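Local atomic coordinates of terminase small subunit (Thermus phage G20c, PDB entry 6EJQ), a protein that probably binds the packaging initiation site on viral DNA and regulates the ATPase of the large terminase subunit, working as a ring of nine subunits. Residues B[11-14]-B[15-19]; B[35-39]-B[40-44]; B[60-63]-B[64-68]; B[108-112]-B[113-117]. One frame throughout, in Å; residues are numbered along the deposited sequence.

Interaction 1: B[11-14]-B[15-19]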
loop_
_atom_site.group_PDB
_atom_site.type_symbol
_atom_site.label_atom_id
_atom_site.label_comp_id
_atom_site.label_asym_id
_atom_site.label_seq_id
_atom_site.Cartn_x
_atom_site.Cartn_y
_atom_site.Cartn_z
ATOM N N ARG B 11 -19.739 -31.080 -15.390
ATOM C CA ARG B 11 -20.616 -30.600 -14.336
ATOM C C ARG B 11 -20.332 -31.247 -12.956
ATOM O O ARG B 11 -20.471 -30.580 -11.929
ATOM C CB ARG B 11 -22.080 -30.752 -14.751
ATOM C CG ARG B 11 -23.038 -30.042 -13.805
ATOM C CD ARG B 11 -24.275 -29.478 -14.494
ATOM N NE ARG B 11 -25.258 -29.041 -13.499
ATOM C CZ ARG B 11 -25.160 -27.944 -12.738
ATOM N NH1 ARG B 11 -24.120 -27.107 -12.837
ATOM N NH2 ARG B 11 -26.122 -27.677 -11.858
ATOM N N VAL B 12 -19.926 -32.522 -12.938
ATOM C CA VAL B 12 -19.494 -33.187 -11.703
ATOM C C VAL B 12 -18.279 -32.456 -11.146
ATOM O O VAL B 12 -18.243 -32.113 -9.965
ATOM C CB VAL B 12 -19.125 -34.675 -11.934
ATOM C CG1 VAL B 12 -18.342 -35.269 -10.757
ATOM C CG2 VAL B 12 -20.376 -35.501 -12.180
ATOM N N LEU B 13 -17.286 -32.260 -12.009
ATOM C CA LEU B 13 -16.053 -31.551 -11.665
ATOM C C LEU B 13 -16.324 -30.103 -11.222
ATOM O O LEU B 13 -15.778 -29.652 -10.218
ATOM C CB LEU B 13 -15.092 -31.556 -12.863
ATOM C CG LEU B 13 -13.724 -30.892 -12.702
ATOM C CD1 LEU B 13 -12.942 -31.515 -11.558
ATOM C CD2 LEU B 13 -12.951 -31.014 -13.999
ATOM N N LYS B 14 -17.180 -29.404 -11.966
ATOM C CA LYS B 14 -17.544 -28.027 -11.659
ATOM C C LYS B 14 -18.111 -27.915 -10.254
ATOM O O LYS B 14 -17.635 -27.111 -9.460
ATOM C CB LYS B 14 -18.564 -27.493 -12.659
ATOM C CG LYS B 14 -18.892 -26.020 -12.479
ATOM C CD LYS B 14 -19.960 -25.553 -13.456
ATOM C CE LYS B 14 -20.335 -24.104 -13.196
ATOM N NZ LYS B 14 -21.571 -23.674 -13.907
ATOM N N LEU B 15 -19.118 -28.728 -9.949
ATOM C CA LEU B 15 -19.783 -28.650 -8.652
ATOM C C LEU B 15 -18.820 -28.996 -7.522
ATOM O O LEU B 15 -18.855 -28.367 -6.467
ATOM C CB LEU B 15 -21.014 -29.548 -8.607
ATOM C CG LEU B 15 -22.168 -29.158 -9.531
ATOM C CD1 LEU B 15 -23.240 -30.244 -9.506
ATOM C CD2 LEU B 15 -22.763 -27.813 -9.150
ATOM N N TYR B 16 -17.952 -29.977 -7.751
ATOM C CA TYR B 16 -16.902 -30.285 -6.799
ATOM C C TYR B 16 -16.003 -29.058 -6.534
ATOM O O TYR B 16 -15.710 -28.750 -5.383
ATOM C CB TYR B 16 -16.054 -31.474 -7.258
ATOM C CG TYR B 16 -14.904 -31.733 -6.322
ATOM C CD1 TYR B 16 -15.123 -32.297 -5.061
ATOM C CD2 TYR B 16 -13.600 -31.371 -6.668
ATOM C CE1 TYR B 16 -14.071 -32.517 -4.180
ATOM C CE2 TYR B 16 -12.544 -31.577 -5.795
ATOM C CZ TYR B 16 -12.782 -32.146 -4.554
ATOM O OH TYR B 16 -11.722 -32.353 -3.697
ATOM N N LEU B 17 -15.597 -28.363 -7.597
ATOM C CA LEU B 17 -14.704 -27.206 -7.488
ATOM C C LEU B 17 -15.383 -25.965 -6.909
ATOM O O LEU B 17 -14.702 -25.045 -6.439
ATOM C CB LEU B 17 -14.066 -26.887 -8.849
ATOM C CG LEU B 17 -13.065 -27.918 -9.376
ATOM C CD1 LEU B 17 -12.539 -27.503 -10.739
ATOM C CD2 LEU B 17 -11.908 -28.134 -8.415
ATOM N N LEU B 18 -16.713 -25.944 -6.940
ATOM C CA LEU B 18 -17.505 -24.933 -6.245
ATOM C C LEU B 18 -17.852 -25.302 -4.794
ATOM O O LEU B 18 -18.584 -24.564 -4.132
ATOM C CB LEU B 18 -18.777 -24.616 -7.042
ATOM C CG LEU B 18 -18.534 -23.991 -8.422
ATOM C CD1 LEU B 18 -19.849 -23.832 -9.173
ATOM C CD2 LEU B 18 -17.813 -22.648 -8.311
ATOM N N GLY B 19 -17.330 -26.424 -4.298
ATOM C CA GLY B 19 -17.461 -26.798 -2.887
ATOM C C GLY B 19 -18.653 -27.668 -2.505
ATOM O O GLY B 19 -18.952 -27.815 -1.306
#

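Interaction 2: B[35-39]-B[40-44]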
loop_
_atom_site.group_PDB
_atom_site.type_symbol
_atom_site.label_atom_id
_atom_site.label_comp_id
_atom_site.label_asym_id
_atom_site.label_seq_id
_atom_site.Cartn_x
_atom_site.Cartn_y
_atom_site.Cartn_z
ATOM N N ARG B 35 -31.601 -40.435 -13.774
ATOM C CA ARG B 35 -30.967 -41.683 -13.373
ATOM C C ARG B 35 -30.436 -41.553 -11.946
ATOM O O ARG B 35 -30.027 -40.472 -11.539
ATOM C CB ARG B 35 -29.797 -41.960 -14.304
ATOM C CG ARG B 35 -29.303 -43.393 -14.270
ATOM C CD ARG B 35 -27.796 -43.468 -14.158
ATOM N NE ARG B 35 -27.099 -42.585 -15.099
ATOM C CZ ARG B 35 -25.804 -42.274 -15.013
ATOM N NH1 ARG B 35 -25.042 -42.770 -14.044
ATOM N NH2 ARG B 35 -25.259 -41.461 -15.908
ATOM N N LYS B 36 -30.432 -42.642 -11.188
ATOM C CA LYS B 36 -29.970 -42.602 -9.802
ATOM C C LYS B 36 -28.450 -42.704 -9.775
ATOM O O LYS B 36 -27.911 -43.814 -9.780
ATOM C CB LYS B 36 -30.587 -43.750 -8.993
ATOM C CG LYS B 36 -32.108 -43.699 -8.871
ATOM C CD LYS B 36 -32.699 -45.105 -8.799
ATOM C CE LYS B 36 -34.195 -45.096 -8.540
ATOM N NZ LYS B 36 -34.504 -44.901 -7.101
ATOM N N VAL B 37 -27.757 -41.561 -9.760
ATOM C CA VAL B 37 -26.282 -41.577 -9.676
ATOM C C VAL B 37 -25.905 -41.620 -8.194
ATOM O O VAL B 37 -26.549 -40.980 -7.365
ATOM C CB VAL B 37 -25.573 -40.427 -10.460
ATOM C CG1 VAL B 37 -26.310 -40.083 -11.751
ATOM C CG2 VAL B 37 -25.402 -39.180 -9.626
ATOM N N THR B 38 -24.884 -42.403 -7.872
ATOM C CA THR B 38 -24.486 -42.640 -6.492
ATOM C C THR B 38 -23.270 -41.785 -6.141
ATOM O O THR B 38 -22.547 -41.336 -7.033
ATOM C CB THR B 38 -24.130 -44.130 -6.270
ATOM O OG1 THR B 38 -23.047 -44.513 -7.129
ATOM C CG2 THR B 38 -25.335 -45.028 -6.557
ATOM N N GLU B 39 -23.055 -41.565 -4.843
ATOM C CA GLU B 39 -21.788 -41.019 -4.337
ATOM C C GLU B 39 -20.594 -41.687 -5.017
ATOM O O GLU B 39 -19.698 -41.000 -5.501
ATOM C CB GLU B 39 -21.643 -41.216 -2.815
ATOM C CG GLU B 39 -21.751 -39.957 -1.963
ATOM C CD GLU B 39 -20.922 -40.045 -0.681
ATOM O OE1 GLU B 39 -19.685 -39.874 -0.755
ATOM O OE2 GLU B 39 -21.502 -40.286 0.400
ATOM N N GLU B 40 -20.606 -43.021 -5.053
ATOM C CA GLU B 40 -19.455 -43.814 -5.517
ATOM C C GLU B 40 -19.113 -43.542 -6.971
ATOM O O GLU B 40 -17.941 -43.486 -7.319
ATOM C CB GLU B 40 -19.669 -45.329 -5.305
ATOM C CG GLU B 40 -19.298 -45.834 -3.910
ATOM C CD GLU B 40 -20.105 -45.183 -2.785
ATOM O OE1 GLU B 40 -19.511 -44.918 -1.713
ATOM O OE2 GLU B 40 -21.324 -44.922 -2.966
ATOM N N GLU B 41 -20.133 -43.372 -7.809
ATOM C CA GLU B 41 -19.908 -43.004 -9.201
ATOM C C GLU B 41 -19.277 -41.610 -9.291
ATOM O O GLU B 41 -18.331 -41.424 -10.035
ATOM C CB GLU B 41 -21.199 -43.055 -10.011
ATOM C CG GLU B 41 -20.954 -42.960 -11.512
ATOM C CD GLU B 41 -22.219 -42.774 -12.312
ATOM O OE1 GLU B 41 -23.276 -43.231 -11.848
ATOM O OE2 GLU B 41 -22.164 -42.175 -13.411
ATOM N N VAL B 42 -19.801 -40.653 -8.527
ATOM C CA VAL B 42 -19.292 -39.277 -8.531
ATOM C C VAL B 42 -17.823 -39.264 -8.135
ATOM O O VAL B 42 -17.022 -38.583 -8.770
ATOM C CB VAL B 42 -20.139 -38.329 -7.633
ATOM C CG1 VAL B 42 -19.420 -37.008 -7.369
ATOM C CG2 VAL B 42 -21.481 -38.055 -8.287
ATOM N N LEU B 43 -17.479 -40.042 -7.113
ATOM C CA LEU B 43 -16.092 -40.176 -6.653
ATOM C C LEU B 43 -15.163 -40.717 -7.731
ATOM O O LEU B 43 -14.041 -40.234 -7.878
ATOM C CB LEU B 43 -16.011 -41.067 -5.402
ATOM C CG LEU B 43 -16.481 -40.430 -4.094
ATOM C CD1 LEU B 43 -16.560 -41.485 -3.001
ATOM C CD2 LEU B 43 -15.559 -39.292 -3.667
ATOM N N HIS B 44 -15.631 -41.717 -8.474
ATOM C CA HIS B 44 -14.867 -42.273 -9.600
ATOM C C HIS B 44 -14.705 -41.248 -10.711
ATOM O O HIS B 44 -13.656 -41.175 -11.332
ATOM C CB HIS B 44 -15.528 -43.550 -10.154
ATOM C CG HIS B 44 -15.302 -44.761 -9.304
ATOM N ND1 HIS B 44 -14.045 -45.268 -9.059
ATOM C CD2 HIS B 44 -16.168 -45.566 -8.646
ATOM C CE1 HIS B 44 -14.146 -46.331 -8.281
ATOM N NE2 HIS B 44 -15.424 -46.530 -8.013
HETATM O O HOH W 1 -24.215 -44.347 -9.702
#

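Interaction 3: B[60-63]-B[64-68]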
loop_
_atom_site.group_PDB
_atom_site.type_symbol
_atom_site.label_atom_id
_atom_site.label_comp_id
_atom_site.label_asym_id
_atom_site.label_seq_id
_atom_site.Cartn_x
_atom_site.Cartn_y
_atom_site.Cartn_z
ATOM N N GLU B 60 2.569 -25.613 -27.546
ATOM C CA GLU B 60 1.530 -25.111 -28.453
ATOM C C GLU B 60 0.274 -24.647 -27.705
ATOM O O GLU B 60 -0.336 -23.646 -28.081
ATOM C CB GLU B 60 1.159 -26.175 -29.496
ATOM C CG GLU B 60 0.093 -25.712 -30.478
ATOM C CD GLU B 60 -0.113 -26.669 -31.637
ATOM O OE1 GLU B 60 0.360 -27.822 -31.562
ATOM O OE2 GLU B 60 -0.756 -26.264 -32.630
ATOM N N ASP B 61 -0.101 -25.375 -26.653
ATOM C CA ASP B 61 -1.215 -24.975 -25.774
ATOM C C ASP B 61 -0.942 -23.612 -25.108
ATOM O O ASP B 61 -1.833 -22.770 -25.021
ATOM C CB ASP B 61 -1.468 -26.012 -24.659
ATOM C CG ASP B 61 -2.005 -27.339 -25.170
ATOM O OD1 ASP B 61 -2.657 -27.379 -26.235
ATOM O OD2 ASP B 61 -1.773 -28.352 -24.479
ATOM N N ILE B 62 0.295 -23.407 -24.655
ATOM C CA ILE B 62 0.660 -22.188 -23.953
ATOM C C ILE B 62 0.663 -20.997 -24.917
ATOM O O ILE B 62 0.142 -19.944 -24.578
ATOM C CB ILE B 62 1.987 -22.340 -23.185
ATOM C CG1 ILE B 62 1.825 -23.420 -22.104
ATOM C CG2 ILE B 62 2.381 -21.015 -22.534
ATOM C CD1 ILE B 62 3.088 -23.727 -21.323
ATOM N N ARG B 63 1.220 -21.190 -26.114
ATOM C CA ARG B 63 1.149 -20.208 -27.198
ATOM C C ARG B 63 -0.286 -19.794 -27.492
ATOM O O ARG B 63 -0.562 -18.613 -27.710
ATOM C CB ARG B 63 1.799 -20.744 -28.490
ATOM C CG ARG B 63 3.331 -20.726 -28.482
ATOM C CD ARG B 63 3.945 -20.802 -29.882
ATOM N NE ARG B 63 3.763 -22.116 -30.497
ATOM C CZ ARG B 63 4.511 -23.200 -30.254
ATOM N NH1 ARG B 63 5.542 -23.175 -29.405
ATOM N NH2 ARG B 63 4.222 -24.343 -30.876
ATOM N N ALA B 64 -1.191 -20.765 -27.508
ATOM C CA ALA B 64 -2.605 -20.496 -27.745
ATOM C C ALA B 64 -3.235 -19.727 -26.575
ATOM O O ALA B 64 -4.030 -18.814 -26.788
ATOM C CB ALA B 64 -3.357 -21.796 -28.000
ATOM N N GLU B 65 -2.881 -20.101 -25.349
ATOM C CA GLU B 65 -3.350 -19.385 -24.159
ATOM C C GLU B 65 -2.904 -17.930 -24.172
ATOM O O GLU B 65 -3.705 -17.037 -23.912
ATOM C CB GLU B 65 -2.862 -20.056 -22.869
ATOM C CG GLU B 65 -3.546 -21.372 -22.543
ATOM C CD GLU B 65 -4.992 -21.219 -22.135
ATOM O OE1 GLU B 65 -5.393 -20.127 -21.673
ATOM O OE2 GLU B 65 -5.736 -22.212 -22.267
ATOM N N VAL B 66 -1.633 -17.701 -24.482
ATOM C CA VAL B 66 -1.069 -16.345 -24.537
ATOM C C VAL B 66 -1.847 -15.515 -25.556
ATOM O O VAL B 66 -2.252 -14.394 -25.267
ATOM C CB VAL B 66 0.441 -16.367 -24.881
ATOM C CG1 VAL B 66 0.965 -14.973 -25.209
ATOM C CG2 VAL B 66 1.250 -16.966 -23.733
ATOM N N GLY B 67 -2.082 -16.092 -26.728
ATOM C CA GLY B 67 -2.786 -15.419 -27.798
ATOM C C GLY B 67 -4.213 -15.058 -27.466
ATOM O O GLY B 67 -4.663 -13.964 -27.802
ATOM N N GLN B 68 -4.926 -15.975 -26.822
ATOM C CA GLN B 68 -6.287 -15.698 -26.358
ATOM C C GLN B 68 -6.328 -14.640 -25.261
ATOM O O GLN B 68 -7.199 -13.793 -25.269
ATOM C CB GLN B 68 -6.984 -16.972 -25.887
ATOM C CG GLN B 68 -7.328 -17.909 -27.039
ATOM C CD GLN B 68 -8.142 -19.110 -26.597
ATOM O OE1 GLN B 68 -9.322 -18.985 -26.262
ATOM N NE2 GLN B 68 -7.514 -20.281 -26.584
#

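Interaction 4: B[108-112]-B[113-117]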
loop_
_atom_site.group_PDB
_atom_site.type_symbol
_atom_site.label_atom_id
_atom_site.label_comp_id
_atom_site.label_asym_id
_atom_site.label_seq_id
_atom_site.Cartn_x
_atom_site.Cartn_y
_atom_site.Cartn_z
ATOM N N ILE B 108 -22.508 14.100 -16.152
ATOM C CA ILE B 108 -22.206 13.454 -14.874
ATOM C C ILE B 108 -20.752 13.769 -14.490
ATOM O O ILE B 108 -19.833 13.512 -15.266
ATOM C CB ILE B 108 -22.441 11.932 -14.974
ATOM C CG1 ILE B 108 -23.932 11.652 -15.225
ATOM C CG2 ILE B 108 -21.951 11.208 -13.714
ATOM C CD1 ILE B 108 -24.228 10.260 -15.732
ATOM N N GLY B 109 -20.554 14.306 -13.284
ATOM C CA GLY B 109 -19.245 14.801 -12.838
ATOM C C GLY B 109 -18.163 13.736 -12.809
ATOM O O GLY B 109 -18.440 12.572 -12.533
ATOM N N VAL B 110 -16.941 14.147 -13.142
ATOM C CA VAL B 110 -15.768 13.267 -13.185
ATOM C C VAL B 110 -14.569 14.036 -12.642
ATOM O O VAL B 110 -14.414 15.225 -12.920
ATOM C CB VAL B 110 -15.436 12.813 -14.627
ATOM C CG1 VAL B 110 -14.220 11.900 -14.636
ATOM C CG2 VAL B 110 -16.619 12.098 -15.246
ATOM N N ARG B 111 -13.719 13.346 -11.888
ATOM C CA ARG B 111 -12.509 13.939 -11.335
ATOM C C ARG B 111 -11.355 13.739 -12.322
ATOM O O ARG B 111 -11.259 12.675 -12.936
ATOM C CB ARG B 111 -12.173 13.296 -9.992
ATOM C CG ARG B 111 -13.311 13.387 -8.989
ATOM C CD ARG B 111 -12.862 13.159 -7.550
ATOM N NE ARG B 111 -12.428 11.772 -7.322
ATOM C CZ ARG B 111 -11.236 11.372 -6.861
ATOM N NH1 ARG B 111 -10.268 12.235 -6.529
ATOM N NH2 ARG B 111 -11.007 10.064 -6.717
ATOM N N PRO B 112 -10.473 14.757 -12.481
ATOM C CA PRO B 112 -9.255 14.591 -13.287
ATOM C C PRO B 112 -8.430 13.349 -12.922
ATOM O O PRO B 112 -7.938 12.653 -13.814
ATOM C CB PRO B 112 -8.461 15.859 -12.982
ATOM C CG PRO B 112 -9.507 16.879 -12.667
ATOM C CD PRO B 112 -10.583 16.129 -11.942
ATOM N N ALA B 113 -8.316 13.067 -11.626
ATOM C CA ALA B 113 -7.547 11.921 -11.140
ATOM C C ALA B 113 -8.099 10.605 -11.665
ATOM O O ALA B 113 -7.331 9.685 -11.958
ATOM C CB ALA B 113 -7.510 11.907 -9.623
ATOM N N ASP B 114 -9.422 10.523 -11.789
ATOM C CA ASP B 114 -10.071 9.340 -12.357
ATOM C C ASP B 114 -9.873 9.198 -13.876
ATOM O O ASP B 114 -9.807 8.086 -14.375
ATOM C CB ASP B 114 -11.548 9.320 -11.977
ATOM C CG ASP B 114 -11.750 9.154 -10.474
ATOM O OD1 ASP B 114 -10.849 8.609 -9.790
ATOM O OD2 ASP B 114 -12.802 9.576 -9.976
ATOM N N ILE B 115 -9.750 10.314 -14.591
ATOM C CA ILE B 115 -9.388 10.292 -16.010
ATOM C C ILE B 115 -7.947 9.811 -16.157
ATOM O O ILE B 115 -7.651 8.990 -17.022
ATOM C CB ILE B 115 -9.571 11.680 -16.653
ATOM C CG1 ILE B 115 -11.060 12.008 -16.745
ATOM C CG2 ILE B 115 -8.961 11.743 -18.042
ATOM C CD1 ILE B 115 -11.354 13.462 -17.053
ATOM N N ALA B 116 -7.060 10.334 -15.309
ATOM C CA ALA B 116 -5.663 9.908 -15.273
ATOM C C ALA B 116 -5.549 8.423 -14.960
ATOM O O ALA B 116 -4.776 7.708 -15.596
ATOM C CB ALA B 116 -4.885 10.718 -14.240
ATOM N N ALA B 117 -6.335 7.966 -13.994
ATOM C CA ALA B 117 -6.312 6.568 -13.583
ATOM C C ALA B 117 -6.751 5.639 -14.709
ATOM O O ALA B 117 -6.173 4.571 -14.895
ATOM C CB ALA B 117 -7.179 6.347 -12.340
#

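Interaction 1: B[11-14]-B[15-19]
Leu13 and Leu17 lie side by side on the last turns of helix 4-17, the first helix of the N-terminal domain of the helix-turn-helix clan, and the helix closes at Gly19 in a Schellman motif. CG of Leu13 stands 4.1 Å from CD1 of Leu17; the two side chains run the same way and both pack on Glu71 of the second subunit. Leu15 is buried, wedged against Ile25 and Leu29 of helix 22-33; CG beside the backbone N (chi1 -66°) brings that atom to 3.3 Å from O of Arg11. Val12, also buried, packs against Leu29 and against Val45 and Leu46 of helix 39-53. The outer side is looser. Lys14 is exposed and fully extended, and its CE passes CD1 of Leu18 at 4.1 Å as the two side chains cross; Leu18 itself is buried against Ile75 of the second subunit. Arg11 bends at chi2 and carries one guanidinium face over CG of Leu15. At the C-terminal end Gly19, with positive phi (92°), donates its N to O of Tyr16 at 3.0 Å, and N of Leu18 reaches O of Lys14 at 2.9 Å.

Interaction 2: B[35-39]-B[40-44]
Arg35 and Glu41 approach from opposite directions and join in a salt bridge through a single nitrogen. NH1 of Arg35 lies 2.9 Å from OE1 and 3.0 Å from OE2 of Glu41, and the second pairing is a nearly straight hydrogen bond (165°) to the syn lone pair of OE2. The guanidinium and carboxylate are almost coplanar, 9° apart, with the carboxylate at the guanidinium edge. The two side chains get there differently: Arg35 is bent at chi2 and chi3, whereas Glu41 runs out extended with CG anti to its own N (chi1 -168°). CG1 of Val37 sits over one face of the guanidinium, toward its rim. A water takes the N-H of Thr38 and donates to OE1 of Glu41, 2.6 Å away, so this oxygen is held by both the arginine and the solvent molecule. Thr38 is the N-cap of helix 39-53, in the N-terminal domain of the helix-turn-helix clan. Its OG1 lies between the backbone N and carbonyl carbon, the orientation that lets it accept from N of Glu41 at 3.2 Å, while its carbonyl takes N of Val42. Beyond the cap, Glu39 and Leu43 run side by side, OE1 of Glu39 coming to 4.2 Å from CD1 of Leu43. On the buried side, CG2 of Val37 meets CG2 of Val42 at 4.3 Å; both valines also pack on Ala26 of helix 22-33, and Val42 reaches Val12 of helix 4-17.

Interaction 3: B[60-63]-B[64-68]
Ile62 and Val66 meet one helical turn apart near the start of the long helix 59-95, in the C-terminal domain, where this helix packs against two other subunits of the nonameric ring. Their CG2 methyls are 4.4 Å apart, a loose touch. CG2 of Val66, beside its own backbone N (chi1 169°, which sets CG1 anti to it), packs more closely on O of Ile62, at 3.3 Å. The same carbonyl also accepts the N-H of Val66. In the same turn, CB of Ala64 nestles between the carbonyl oxygens of Glu60 and Asp61, 3.5 Å from each, and CG of Glu65 comes to 3.3 Å from O of Asp61. Around this first shell lie residues of the same chain and of two other subunits. Leu140 of the same chain packs on both Ile62 and Val66, and its carbonyl accepts from NH1 of Arg63. From the second subunit come Ile130, which touches Glu65 and Val66, and Leu137, which touches Ile62. Glu65 bends at chi2 (-70°) and leads away from the turn; its two oxygens form salt bridges with Arg74 and Arg129 of that subunit. Ala64 packs on Ser54 of the fourth subunit, so two other subunits touch this part of the helix. Arg63 bends at chi3 and folds back along the helix, where CA of Glu60 stands 3.7 Å above one face of the guanidinium, offset toward its rim.

Interaction 4: B[108-112]-B[113-117]
Arg111 and Asp114 meet where the loop after helix 59-95 runs into helix 112-139. CB of Arg111 lies 3.8 Å from OD2 of Asp114, and CG, beside the backbone N (chi1 -56°), stays near the same oxygen at 4.0 Å. The side chain then bends at chi3 (-68°), bringing NE back to 3.5 Å from OD2, with CZ 3.9 Å from OD2 of Asp114. At the tip, NH1 brushes CB of Ala113 at 4.2 Å, and NH2 comes to 3.4 Å from OD1 of Asp114. This last pair is a salt bridge by charge alone: OD1 stands far from the plane of the guanidinium, and none of its hydrogens is aimed at that oxygen, the guanidinium and carboxylate standing almost perpendicular, 88° apart. Arg111 is the N-cap residue of helix 112-139, the second long helix of the C-terminal domain, which lies against helix 59-95. Its carbonyl accepts from N of Ile115 and, weakly, from N of Asp114. Pro112 opens the first turn, and its O takes N of Ala116 at 2.9 Å. On the apolar side Val110 and Ile115 cross at about a right angle, CG1 to CG1 at 3.8 Å. Tyr91 of helix 59-95 touches both Pro112 and Ile115, while Met87 lies against Val110. From the fourth subunit, Met118 packs on Pro112 and Ile83 on Ile115.

In the fold
Interactions 1 and 2 belong to the N-terminal domain and touch each other, CG1 of Val12 lying 4.0 Å from CG1 of Val42; their centres are about 14 Å apart. Interaction 3 lies on helix 59-95, and interaction 4 where the following loop enters helix 112-139, both in the C-terminal domain, with centres about 36 Å apart and nearest atoms about 21 Å apart. Between the domains, interaction 1 is about 25 Å from interaction 3 by centres, and interactions 2 and 4 are about 55 Å apart between centres, on opposite sides of the chain's centre. Subunit contacts are shared: interactions 1 and 3 both touch the second subunit, interactions 3 and 4 the fourth.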